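Local coordinates for protein glycosyl hydrolase, family 38 (Enterococcus faecalis, PDB 5KBP) that probably acts as a metal-dependent alpha-mannosidase, hydrolysing alpha-linked mannose residues in carbohydrates, at residues S102-M107 with P137-L142; M133-Q138 with R888-R893; G830-K835 with V844-N849; T870-E875 with I892-F897. One frame throughout, in Å; residues are numbered along the deposited sequence.

Contact 1: residues S102-M107 with P137-L142; sequences SNVRNM and PQMMQL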
# COMPACT_ATOMS: atom_id res chain seq x y z
N SER A 102 12.73 -16.74 -7.55
CA SER A 102 12.39 -15.36 -7.87
C SER A 102 13.34 -14.79 -8.93
O SER A 102 12.93 -13.99 -9.77
CB SER A 102 12.42 -14.50 -6.61
OG SER A 102 11.38 -14.87 -5.73
N ASN A 103 14.61 -15.19 -8.89
CA ASN A 103 15.54 -14.79 -9.94
C ASN A 103 15.13 -15.37 -11.28
O ASN A 103 15.26 -14.71 -12.32
CB ASN A 103 16.96 -15.22 -9.58
CG ASN A 103 17.57 -14.36 -8.49
OD1 ASN A 103 17.93 -13.21 -8.74
ND2 ASN A 103 17.71 -14.91 -7.30
N VAL A 104 14.63 -16.61 -11.29
CA VAL A 104 14.20 -17.24 -12.53
C VAL A 104 12.89 -16.64 -13.02
O VAL A 104 12.71 -16.38 -14.22
CB VAL A 104 14.10 -18.76 -12.34
CG1 VAL A 104 13.27 -19.39 -13.45
CG2 VAL A 104 15.49 -19.38 -12.31
N ARG A 105 11.94 -16.39 -12.10
CA ARG A 105 10.68 -15.77 -12.50
C ARG A 105 10.90 -14.38 -13.08
O ARG A 105 10.12 -13.94 -13.93
CB ARG A 105 9.72 -15.70 -11.32
CG ARG A 105 9.52 -17.02 -10.58
CD ARG A 105 9.23 -18.16 -11.54
NE ARG A 105 9.22 -19.45 -10.85
CZ ARG A 105 8.15 -20.00 -10.29
NH1 ARG A 105 8.24 -21.17 -9.69
NH2 ARG A 105 6.99 -19.37 -10.34
N ASN A 106 11.94 -13.68 -12.62
CA ASN A 106 12.27 -12.39 -13.20
C ASN A 106 12.65 -12.52 -14.66
O ASN A 106 12.29 -11.68 -15.49
CB ASN A 106 13.40 -11.73 -12.40
CG ASN A 106 13.67 -10.31 -12.83
OD1 ASN A 106 12.75 -9.56 -13.17
ND2 ASN A 106 14.94 -9.92 -12.83
N MET A 107 13.39 -13.58 -15.00
CA MET A 107 13.77 -13.81 -16.39
C MET A 107 12.62 -14.42 -17.19
O MET A 107 12.43 -14.09 -18.36
CB MET A 107 15.00 -14.72 -16.46
CG MET A 107 16.06 -14.41 -15.42
SD MET A 107 17.51 -15.49 -15.54
CE MET A 107 18.35 -14.74 -16.92
N PRO A 137 26.32 -17.36 -14.73
CA PRO A 137 26.52 -17.89 -16.10
C PRO A 137 25.54 -18.99 -16.47
O PRO A 137 24.99 -18.97 -17.58
CB PRO A 137 27.96 -18.41 -16.07
CG PRO A 137 28.62 -17.62 -15.00
CD PRO A 137 27.57 -17.43 -13.95
N GLN A 138 25.29 -19.94 -15.57
CA GLN A 138 24.34 -21.01 -15.89
C GLN A 138 22.92 -20.47 -16.01
O GLN A 138 22.17 -20.90 -16.89
CB GLN A 138 24.41 -22.11 -14.83
CG GLN A 138 23.54 -23.31 -15.17
CD GLN A 138 23.53 -24.36 -14.07
OE1 GLN A 138 23.12 -25.50 -14.29
NE2 GLN A 138 23.96 -23.97 -12.88
N MET A 139 22.55 -19.53 -15.15
CA MET A 139 21.20 -18.98 -15.21
C MET A 139 21.00 -18.12 -16.45
O MET A 139 19.91 -18.10 -17.03
CB MET A 139 20.90 -18.18 -13.94
CG MET A 139 20.89 -19.02 -12.67
SD MET A 139 20.36 -18.10 -11.21
CE MET A 139 18.69 -17.65 -11.69
N MET A 140 22.04 -17.39 -16.87
CA MET A 140 21.97 -16.66 -18.13
C MET A 140 21.82 -17.62 -19.30
O MET A 140 20.98 -17.42 -20.19
CB MET A 140 23.21 -15.78 -18.32
CG MET A 140 23.35 -14.65 -17.31
SD MET A 140 21.87 -13.63 -17.17
CE MET A 140 21.48 -13.88 -15.44
N GLN A 141 22.64 -18.67 -19.33
CA GLN A 141 22.60 -19.63 -20.42
C GLN A 141 21.27 -20.38 -20.45
O GLN A 141 20.73 -20.67 -21.52
CB GLN A 141 23.76 -20.62 -20.30
CG GLN A 141 24.44 -20.94 -21.62
CD GLN A 141 25.13 -19.73 -22.23
OE1 GLN A 141 24.53 -18.98 -23.00
NE2 GLN A 141 26.39 -19.53 -21.88
N LEU A 142 20.72 -20.69 -19.27
CA LEU A 142 19.41 -21.34 -19.19
C LEU A 142 18.26 -20.40 -19.52
O LEU A 142 17.11 -20.84 -19.46
CB LEU A 142 19.20 -21.94 -17.80
CG LEU A 142 19.97 -23.22 -17.45
CD1 LEU A 142 19.64 -23.68 -16.05
CD2 LEU A 142 19.67 -24.31 -18.47
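The carboxamide of Asn103 is the one flat side-chain group among the residues that touch, and it offers neither face nor edge to Met139: the methionine methyl CE meets Asn103 at CB, 3.7 Å away. The amide itself is engaged within the N-terminal region, its OD1 bonded to Gln93 and its ND2 weakly to the backbone of Ser99. The other touching side chains are three methionines and Val104. The same Met139 CE also lies 3.7 Å from Val104 CG2, so one methyl group is lodged between two residues of helix 100-117. The bend at chi3 of Met139 (61°) sets CE in that position.

One turn further along, Met107 and Met140 cross at about a right angle. Their methyls meet, CE of Met107 to CE of Met140, at 3.6 Å, and Met107 CE also lies 3.7 Å from Met139 O. Met140 starts out away from helix 100-117, and bends at chi2 and chi3 return its sulfur and methyl to the contact.

The short helical segments run 11.3 Å apart at closest approach, crossing at -33°. The example illustrates how methionines can span a wide gap between two helices of a glycosidase N-terminal domain. With methyl and sulfur groups doing nearly all the touching, cohesion here probably comes mainly from dispersion and the burial of apolar surface rather than from directional bonds.

Contact 2: residues M133-Q138 with R888-R893; sequences MGQTPQ and RPFEIR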
# COMPACT_ATOMS: atom_id res chain seq x y z
N MET A 133 25.54 -13.23 -7.98
CA MET A 133 25.49 -14.64 -7.60
C MET A 133 26.46 -15.47 -8.44
O MET A 133 26.73 -15.16 -9.61
CB MET A 133 24.07 -15.17 -7.75
CG MET A 133 23.52 -15.00 -9.16
SD MET A 133 21.83 -15.56 -9.37
CE MET A 133 20.95 -14.37 -8.37
N GLY A 134 26.97 -16.54 -7.84
CA GLY A 134 27.93 -17.39 -8.54
C GLY A 134 27.33 -18.14 -9.71
O GLY A 134 28.03 -18.43 -10.69
N GLN A 135 26.04 -18.47 -9.64
CA GLN A 135 25.37 -19.22 -10.70
C GLN A 135 24.88 -18.35 -11.85
O GLN A 135 24.07 -18.83 -12.65
CB GLN A 135 24.20 -20.02 -10.11
CG GLN A 135 24.60 -21.26 -9.33
CD GLN A 135 24.91 -22.45 -10.23
OE1 GLN A 135 25.28 -22.29 -11.39
NE2 GLN A 135 24.77 -23.65 -9.68
N THR A 136 25.34 -17.10 -11.94
CA THR A 136 24.89 -16.23 -13.03
C THR A 136 25.14 -16.82 -14.41
O THR A 136 24.22 -16.78 -15.24
CB THR A 136 25.53 -14.85 -12.89
OG1 THR A 136 25.29 -14.33 -11.58
CG2 THR A 136 24.96 -13.89 -13.92
N PRO A 137 26.32 -17.36 -14.73
CA PRO A 137 26.52 -17.89 -16.10
C PRO A 137 25.54 -18.99 -16.47
O PRO A 137 24.99 -18.97 -17.58
CB PRO A 137 27.96 -18.41 -16.07
CG PRO A 137 28.62 -17.62 -15.00
CD PRO A 137 27.57 -17.43 -13.95
N GLN A 138 25.29 -19.94 -15.57
CA GLN A 138 24.34 -21.01 -15.89
C GLN A 138 22.92 -20.47 -16.01
O GLN A 138 22.17 -20.90 -16.89
CB GLN A 138 24.41 -22.11 -14.83
CG GLN A 138 23.54 -23.31 -15.17
CD GLN A 138 23.53 -24.36 -14.07
OE1 GLN A 138 23.12 -25.50 -14.29
NE2 GLN A 138 23.96 -23.97 -12.88
N ARG A 888 24.57 -33.15 -13.43
CA ARG A 888 25.93 -32.63 -13.44
C ARG A 888 26.17 -31.74 -12.22
O ARG A 888 25.22 -31.25 -11.60
CB ARG A 888 26.17 -31.86 -14.74
CG ARG A 888 26.13 -32.74 -15.98
CD ARG A 888 26.57 -31.98 -17.22
NE ARG A 888 25.63 -30.92 -17.58
CZ ARG A 888 24.55 -31.09 -18.33
NH1 ARG A 888 23.75 -30.07 -18.60
NH2 ARG A 888 24.27 -32.30 -18.81
N PRO A 889 27.43 -31.54 -11.84
CA PRO A 889 27.73 -30.71 -10.67
C PRO A 889 27.17 -29.30 -10.81
O PRO A 889 27.41 -28.61 -11.80
CB PRO A 889 29.26 -30.71 -10.61
CG PRO A 889 29.72 -31.25 -11.94
CD PRO A 889 28.64 -32.18 -12.38
N PHE A 890 26.41 -28.89 -9.79
CA PHE A 890 25.82 -27.55 -9.72
C PHE A 890 24.88 -27.28 -10.90
O PHE A 890 24.66 -26.12 -11.28
CB PHE A 890 26.90 -26.46 -9.64
CG PHE A 890 27.88 -26.67 -8.52
CD1 PHE A 890 27.51 -26.43 -7.21
CD2 PHE A 890 29.17 -27.09 -8.79
CE1 PHE A 890 28.41 -26.62 -6.18
CE2 PHE A 890 30.08 -27.27 -7.76
CZ PHE A 890 29.70 -27.04 -6.45
N GLU A 891 24.32 -28.33 -11.48
CA GLU A 891 23.39 -28.16 -12.58
C GLU A 891 22.00 -27.79 -12.06
O GLU A 891 21.54 -28.33 -11.06
CB GLU A 891 23.29 -29.44 -13.42
CG GLU A 891 22.49 -29.28 -14.70
CD GLU A 891 22.06 -30.60 -15.30
OE1 GLU A 891 20.87 -30.73 -15.65
OE2 GLU A 891 22.91 -31.50 -15.42
N ILE A 892 21.36 -26.85 -12.75
CA ILE A 892 19.97 -26.49 -12.49
C ILE A 892 19.14 -27.21 -13.54
O ILE A 892 19.07 -26.78 -14.70
CB ILE A 892 19.75 -24.98 -12.52
CG1 ILE A 892 20.76 -24.27 -11.62
CG2 ILE A 892 18.33 -24.64 -12.10
CD1 ILE A 892 20.78 -22.77 -11.80
N ARG A 893 18.51 -28.31 -13.16
CA ARG A 893 17.75 -29.14 -14.09
C ARG A 893 16.26 -28.86 -13.95
O ARG A 893 15.73 -28.74 -12.84
CB ARG A 893 18.03 -30.62 -13.85
CG ARG A 893 17.35 -31.55 -14.85
CD ARG A 893 17.95 -32.94 -14.81
NE ARG A 893 19.33 -32.97 -15.29
CZ ARG A 893 20.06 -34.07 -15.39
NH1 ARG A 893 19.55 -35.24 -15.03
NH2 ARG A 893 21.31 -34.00 -15.83
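Gln138 reads the backbone on both sides of Glu891 with its terminal amide. NE2 donates to Phe890 O at 2.8 Å, and OE1 accepts from Ile892 N at 2.7 Å, the donor standing above the carbonyl plane. Gln135 adds a second donor to the same carbonyl, with NE2 2.9 Å from Phe890 O and an N-H...O angle of 161°. Phe890 O is thus gripped by two amides.

The bookkeeping closes neatly around this point. The other bond of Gln138 NE2 goes to Gln135 OE1, 2.6 Å away, while Gln135 NE2 also donates to Tyr693 O, so both amide nitrogens use two bonds. The aliphatic branch of Ile892 lies against the Gln138 amide, CG1 3.5 Å from NE2. Arg893 grips Glu891 side-on through NE and NH2, one nitrogen to each carboxylate oxygen, and Arg888 N also donates to OE2, giving that oxygen two donors.

Gln135 holds the N-cap position of helix 136-141, and Arg888-Glu891 form a type II turn with a proline second and Phe890 third, at positive phi. Glutamine side chains thus hold the backbone at the turn's end and just after it, joining the N-terminal glycosidase domain to the C-terminal beta-sandwich domain.

Contact 3: residues G830-K835 with V844-N849; sequences GWTAVK and VVRGFN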
# COMPACT_ATOMS: atom_id res chain seq x y z
N GLY A 830 18.37 -30.11 -4.05
CA GLY A 830 17.39 -29.15 -3.59
C GLY A 830 16.31 -28.98 -4.64
O GLY A 830 16.59 -28.76 -5.82
N TRP A 831 15.06 -29.10 -4.20
CA TRP A 831 13.89 -29.02 -5.07
C TRP A 831 13.20 -27.69 -4.82
O TRP A 831 12.81 -27.39 -3.68
CB TRP A 831 12.94 -30.19 -4.83
CG TRP A 831 13.62 -31.51 -4.98
CD1 TRP A 831 14.19 -32.27 -4.00
CD2 TRP A 831 13.82 -32.24 -6.21
NE1 TRP A 831 14.72 -33.42 -4.53
CE2 TRP A 831 14.51 -33.42 -5.88
CE3 TRP A 831 13.48 -32.00 -7.54
CZ2 TRP A 831 14.87 -34.37 -6.84
CZ3 TRP A 831 13.84 -32.93 -8.50
CH2 TRP A 831 14.52 -34.10 -8.14
N THR A 832 13.03 -26.89 -5.88
CA THR A 832 12.61 -25.50 -5.74
C THR A 832 11.31 -25.15 -6.44
O THR A 832 10.71 -24.13 -6.08
CB THR A 832 13.71 -24.56 -6.27
OG1 THR A 832 13.95 -24.84 -7.65
CG2 THR A 832 14.99 -24.74 -5.48
N ALA A 833 10.85 -25.93 -7.41
CA ALA A 833 9.67 -25.54 -8.17
C ALA A 833 8.88 -26.75 -8.62
O ALA A 833 9.44 -27.74 -9.10
CB ALA A 833 10.06 -24.70 -9.39
N VAL A 834 7.56 -26.67 -8.45
CA VAL A 834 6.59 -27.57 -9.09
C VAL A 834 5.42 -26.70 -9.52
O VAL A 834 4.68 -26.19 -8.68
CB VAL A 834 6.11 -28.70 -8.16
CG1 VAL A 834 4.88 -29.38 -8.76
CG2 VAL A 834 7.22 -29.72 -7.95
N LYS A 835 5.27 -26.50 -10.83
CA LYS A 835 4.21 -25.66 -11.36
C LYS A 835 3.89 -26.14 -12.77
O LYS A 835 4.29 -27.24 -13.16
CB LYS A 835 4.62 -24.18 -11.31
CG LYS A 835 5.73 -23.79 -12.26
CD LYS A 835 6.08 -22.32 -12.14
CE LYS A 835 7.00 -21.87 -13.26
NZ LYS A 835 6.32 -21.93 -14.58
N VAL A 844 5.84 -28.62 -14.72
CA VAL A 844 7.22 -28.16 -14.68
C VAL A 844 7.77 -28.41 -13.28
O VAL A 844 7.18 -27.99 -12.28
CB VAL A 844 7.33 -26.67 -15.05
CG1 VAL A 844 8.76 -26.18 -14.89
CG2 VAL A 844 6.85 -26.45 -16.48
N VAL A 845 8.91 -29.10 -13.22
CA VAL A 845 9.60 -29.38 -11.97
C VAL A 845 11.06 -28.97 -12.13
O VAL A 845 11.68 -29.26 -13.16
CB VAL A 845 9.50 -30.87 -11.58
CG1 VAL A 845 10.20 -31.13 -10.25
CG2 VAL A 845 8.04 -31.31 -11.52
N ARG A 846 11.60 -28.30 -11.12
CA ARG A 846 12.98 -27.83 -11.17
C ARG A 846 13.70 -28.17 -9.87
O ARG A 846 13.16 -27.96 -8.78
CB ARG A 846 13.05 -26.32 -11.42
CG ARG A 846 14.46 -25.75 -11.36
CD ARG A 846 14.59 -24.43 -12.11
NE ARG A 846 13.49 -23.52 -11.82
CZ ARG A 846 12.50 -23.24 -12.66
NH1 ARG A 846 11.54 -22.40 -12.30
NH2 ARG A 846 12.46 -23.81 -13.85
N GLY A 847 14.92 -28.69 -10.01
CA GLY A 847 15.81 -28.91 -8.89
C GLY A 847 17.23 -28.58 -9.29
O GLY A 847 17.50 -28.22 -10.43
N PHE A 848 18.14 -28.71 -8.32
CA PHE A 848 19.54 -28.43 -8.61
C PHE A 848 20.43 -29.30 -7.74
O PHE A 848 20.06 -29.69 -6.63
CB PHE A 848 19.88 -26.95 -8.40
CG PHE A 848 19.85 -26.50 -6.97
CD1 PHE A 848 18.64 -26.29 -6.32
CD2 PHE A 848 21.02 -26.26 -6.28
CE1 PHE A 848 18.61 -25.87 -5.00
CE2 PHE A 848 21.00 -25.84 -4.96
CZ PHE A 848 19.79 -25.65 -4.32
N ASN A 849 21.62 -29.61 -8.26
CA ASN A 849 22.60 -30.40 -7.53
C ASN A 849 23.25 -29.55 -6.45
O ASN A 849 23.64 -28.40 -6.69
CB ASN A 849 23.66 -30.93 -8.49
CG ASN A 849 24.52 -32.02 -7.88
OD1 ASN A 849 24.57 -32.18 -6.65
ND2 ASN A 849 25.20 -32.78 -8.72
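Gly830 and Phe848 open a set of backbone hydrogen bonds between two antiparallel strands, bonding to each other in both directions. At the other end Lys835 and Val844 do the same, with Val844 N only 2.6 Å from Lys835 O. Between them the register slips by one residue: Arg846 O receives Thr832 N at 3.1 Å and, weakly, Ala833 N at 3.4 Å, while Arg846 N returns a bond to Ala833 O. CA-H...O contacts fill in beside these bonds, as from Val845 CA to Ala833 O.

Side-chain packing divides between the two faces of the sheet. On one, Val834 and Val845 lie side by side, pointing the same way, their CG2 methyls 4.0 Å apart, and Trp831 CE3 passes 4.1 Å from Gly847 CA. On the other, Phe848 has CG between its backbone N and carbonyl carbon (chi1 69°), and the ring lies beside Gly830, CD1 being 3.2 Å from Gly830 O. Thr832 CG2 comes to the edge of that ring, 3.8 Å from CE1, the two side chains crossing at about a right angle.

Polar and charged groups run past the hairpin to outside partners. Arg846, whose CB packs 4.0 Å from Ala833 CB, extends to Glu101 of helix 100-117. Thr832 OG1 bonds to the same carboxylate, and Lys835 reaches Glu874.

Thr832 and Ala833, both facing Arg846, form a classic beta bulge, here set in the hairpin at the margin of the five-stranded sheet of the C-terminal beta-sandwich domain.

Contact 4: residues T870-E875 with I892-F897; sequences TNVLEE and IRTWRF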
# COMPACT_ATOMS: atom_id res chain seq x y z
N THR A 870 14.35 -29.24 -19.83
CA THR A 870 14.17 -27.91 -20.38
C THR A 870 15.08 -26.91 -19.68
O THR A 870 15.74 -27.23 -18.69
CB THR A 870 12.71 -27.45 -20.26
OG1 THR A 870 12.38 -27.25 -18.88
CG2 THR A 870 11.76 -28.48 -20.86
N ASN A 871 15.10 -25.70 -20.21
CA ASN A 871 15.75 -24.58 -19.56
C ASN A 871 14.80 -24.01 -18.51
O ASN A 871 13.74 -24.58 -18.22
CB ASN A 871 16.18 -23.54 -20.60
CG ASN A 871 15.04 -23.10 -21.50
OD1 ASN A 871 13.88 -23.10 -21.11
ND2 ASN A 871 15.38 -22.72 -22.73
N VAL A 872 15.16 -22.87 -17.91
CA VAL A 872 14.25 -22.24 -16.94
C VAL A 872 13.12 -21.48 -17.61
O VAL A 872 12.17 -21.08 -16.93
CB VAL A 872 15.01 -21.30 -15.99
CG1 VAL A 872 16.08 -22.08 -15.22
CG2 VAL A 872 15.62 -20.14 -16.75
N LEU A 873 13.20 -21.27 -18.92
CA LEU A 873 12.07 -20.74 -19.68
C LEU A 873 11.10 -21.84 -20.11
O LEU A 873 10.19 -21.56 -20.89
CB LEU A 873 12.57 -19.98 -20.92
CG LEU A 873 13.48 -18.78 -20.65
CD1 LEU A 873 13.81 -18.06 -21.95
CD2 LEU A 873 12.87 -17.83 -19.64
N GLU A 874 11.30 -23.06 -19.62
CA GLU A 874 10.39 -24.19 -19.82
C GLU A 874 10.33 -24.64 -21.28
O GLU A 874 9.33 -25.21 -21.72
CB GLU A 874 8.99 -23.87 -19.30
CG GLU A 874 8.93 -23.69 -17.80
CD GLU A 874 7.78 -22.79 -17.36
OE1 GLU A 874 7.91 -22.15 -16.30
OE2 GLU A 874 6.77 -22.73 -18.08
N GLU A 875 11.40 -24.40 -22.04
CA GLU A 875 11.49 -24.86 -23.41
C GLU A 875 12.59 -25.91 -23.55
O GLU A 875 13.60 -25.85 -22.84
CB GLU A 875 11.77 -23.71 -24.38
CG GLU A 875 10.64 -22.69 -24.45
CD GLU A 875 9.30 -23.32 -24.80
OE1 GLU A 875 9.27 -24.28 -25.60
OE2 GLU A 875 8.27 -22.85 -24.27
N ILE A 892 21.36 -26.85 -12.75
CA ILE A 892 19.97 -26.49 -12.49
C ILE A 892 19.14 -27.21 -13.54
O ILE A 892 19.07 -26.78 -14.70
CB ILE A 892 19.75 -24.98 -12.52
CG1 ILE A 892 20.76 -24.27 -11.62
CG2 ILE A 892 18.33 -24.64 -12.10
CD1 ILE A 892 20.78 -22.77 -11.80
N ARG A 893 18.51 -28.31 -13.16
CA ARG A 893 17.75 -29.14 -14.09
C ARG A 893 16.26 -28.86 -13.95
O ARG A 893 15.73 -28.74 -12.84
CB ARG A 893 18.03 -30.62 -13.85
CG ARG A 893 17.35 -31.55 -14.85
CD ARG A 893 17.95 -32.94 -14.81
NE ARG A 893 19.33 -32.97 -15.29
CZ ARG A 893 20.06 -34.07 -15.39
NH1 ARG A 893 19.55 -35.24 -15.03
NH2 ARG A 893 21.31 -34.00 -15.83
N THR A 894 15.58 -28.76 -15.09
CA THR A 894 14.14 -28.52 -15.15
C THR A 894 13.49 -29.60 -15.99
O THR A 894 13.92 -29.85 -17.13
CB THR A 894 13.83 -27.13 -15.72
OG1 THR A 894 14.53 -26.13 -14.97
CG2 THR A 894 12.34 -26.85 -15.65
N TRP A 895 12.45 -30.23 -15.45
CA TRP A 895 11.73 -31.29 -16.14
C TRP A 895 10.43 -30.75 -16.74
O TRP A 895 9.93 -29.69 -16.36
CB TRP A 895 11.41 -32.44 -15.18
CG TRP A 895 12.59 -33.23 -14.72
CD1 TRP A 895 13.03 -34.42 -15.23
CD2 TRP A 895 13.49 -32.90 -13.66
NE1 TRP A 895 14.14 -34.85 -14.55
CE2 TRP A 895 14.45 -33.93 -13.58
CE3 TRP A 895 13.58 -31.82 -12.77
CZ2 TRP A 895 15.48 -33.92 -12.64
CZ3 TRP A 895 14.61 -31.82 -11.84
CH2 TRP A 895 15.55 -32.86 -11.79
N ARG A 896 9.89 -31.51 -17.69
CA ARG A 896 8.59 -31.23 -18.28
C ARG A 896 7.84 -32.54 -18.45
O ARG A 896 8.34 -33.48 -19.07
CB ARG A 896 8.73 -30.54 -19.64
CG ARG A 896 7.42 -30.49 -20.42
CD ARG A 896 7.65 -30.24 -21.91
NE ARG A 896 7.94 -28.84 -22.20
CZ ARG A 896 8.01 -28.34 -23.43
NH1 ARG A 896 7.81 -29.13 -24.48
NH2 ARG A 896 8.28 -27.06 -23.61
N PHE A 897 6.63 -32.60 -17.88
CA PHE A 897 5.75 -33.76 -18.00
C PHE A 897 4.55 -33.36 -18.85
O PHE A 897 3.76 -32.51 -18.45
CB PHE A 897 5.30 -34.25 -16.63
CG PHE A 897 6.41 -34.83 -15.79
CD1 PHE A 897 7.18 -34.02 -14.98
CD2 PHE A 897 6.67 -36.19 -15.81
CE1 PHE A 897 8.20 -34.55 -14.21
CE2 PHE A 897 7.69 -36.73 -15.04
CZ PHE A 897 8.46 -35.91 -14.24
O HOH W 1 16.96 -25.66 -16.20
O HOH W 2 17.23 -29.01 -17.42
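Thr870 and Thr894 face each other across an antiparallel part of the C-terminal beta sandwich, just before the type I turn Asn871-Glu874. Thr870 N donates to Thr894 O, 2.8 Å away and almost straight at 172°. The two threonine side chains cross at about a right angle, bringing Thr870 OG1 within 3.3 Å of Thr894 CG2. That hydroxyl sits between its own backbone N and carbonyl carbon (chi1 68°) and donates to Asn871 O on a lone pair. Its sister branch, Thr870 CG2, meets the neighbouring residue on that side of the strand, touching Arg896 CB at 3.9 Å, again with the side chains roughly perpendicular.

Arg896 then reaches the turn with one nitrogen. NH2 donates to Glu874 O at 2.8 Å, the oxygen lying in the guanidinium plane. Glu875 OE1 stands at the same edge, 3.6 Å from NH2, in a salt bridge whose carboxylate is turned 78° from the guanidinium. The carboxylate of Glu874 goes elsewhere, to Lys835.

At the carbonyl of Thr870, two waters mediate further links. One molecule accepts from Thr894 OG1 and donates to both Ile892 O and Thr870 O. A second is inserted between the two backbones, accepting from Thr894 N at 2.9 Å and donating to Thr870 O at 2.6 Å.

How the contacts relate
All four contacts are largely buried; contact 4 alone reaches an exposed residue, at its salt bridge. Contacts 1 and 2 share helix 136-141, one packing methionines against helix 100-117, the other sending glutamines across to the C-terminal domain. Contacts 2 and 4 share strand 892-897, which pairs with strand 843-849 of contact 3, so one sheet carries three contacts. Chemistry follows place: dispersion between helices, side-chain amides at the domain boundary, backbone bonding, interrupted by a bulge, in the hairpin, and water and charge where strand 892-897 meets segment 870-875. A backbone bond between Val845 and Trp895 ties contact 3 to contact 4, and Leu142 meets Val872 between contacts 1 and 4.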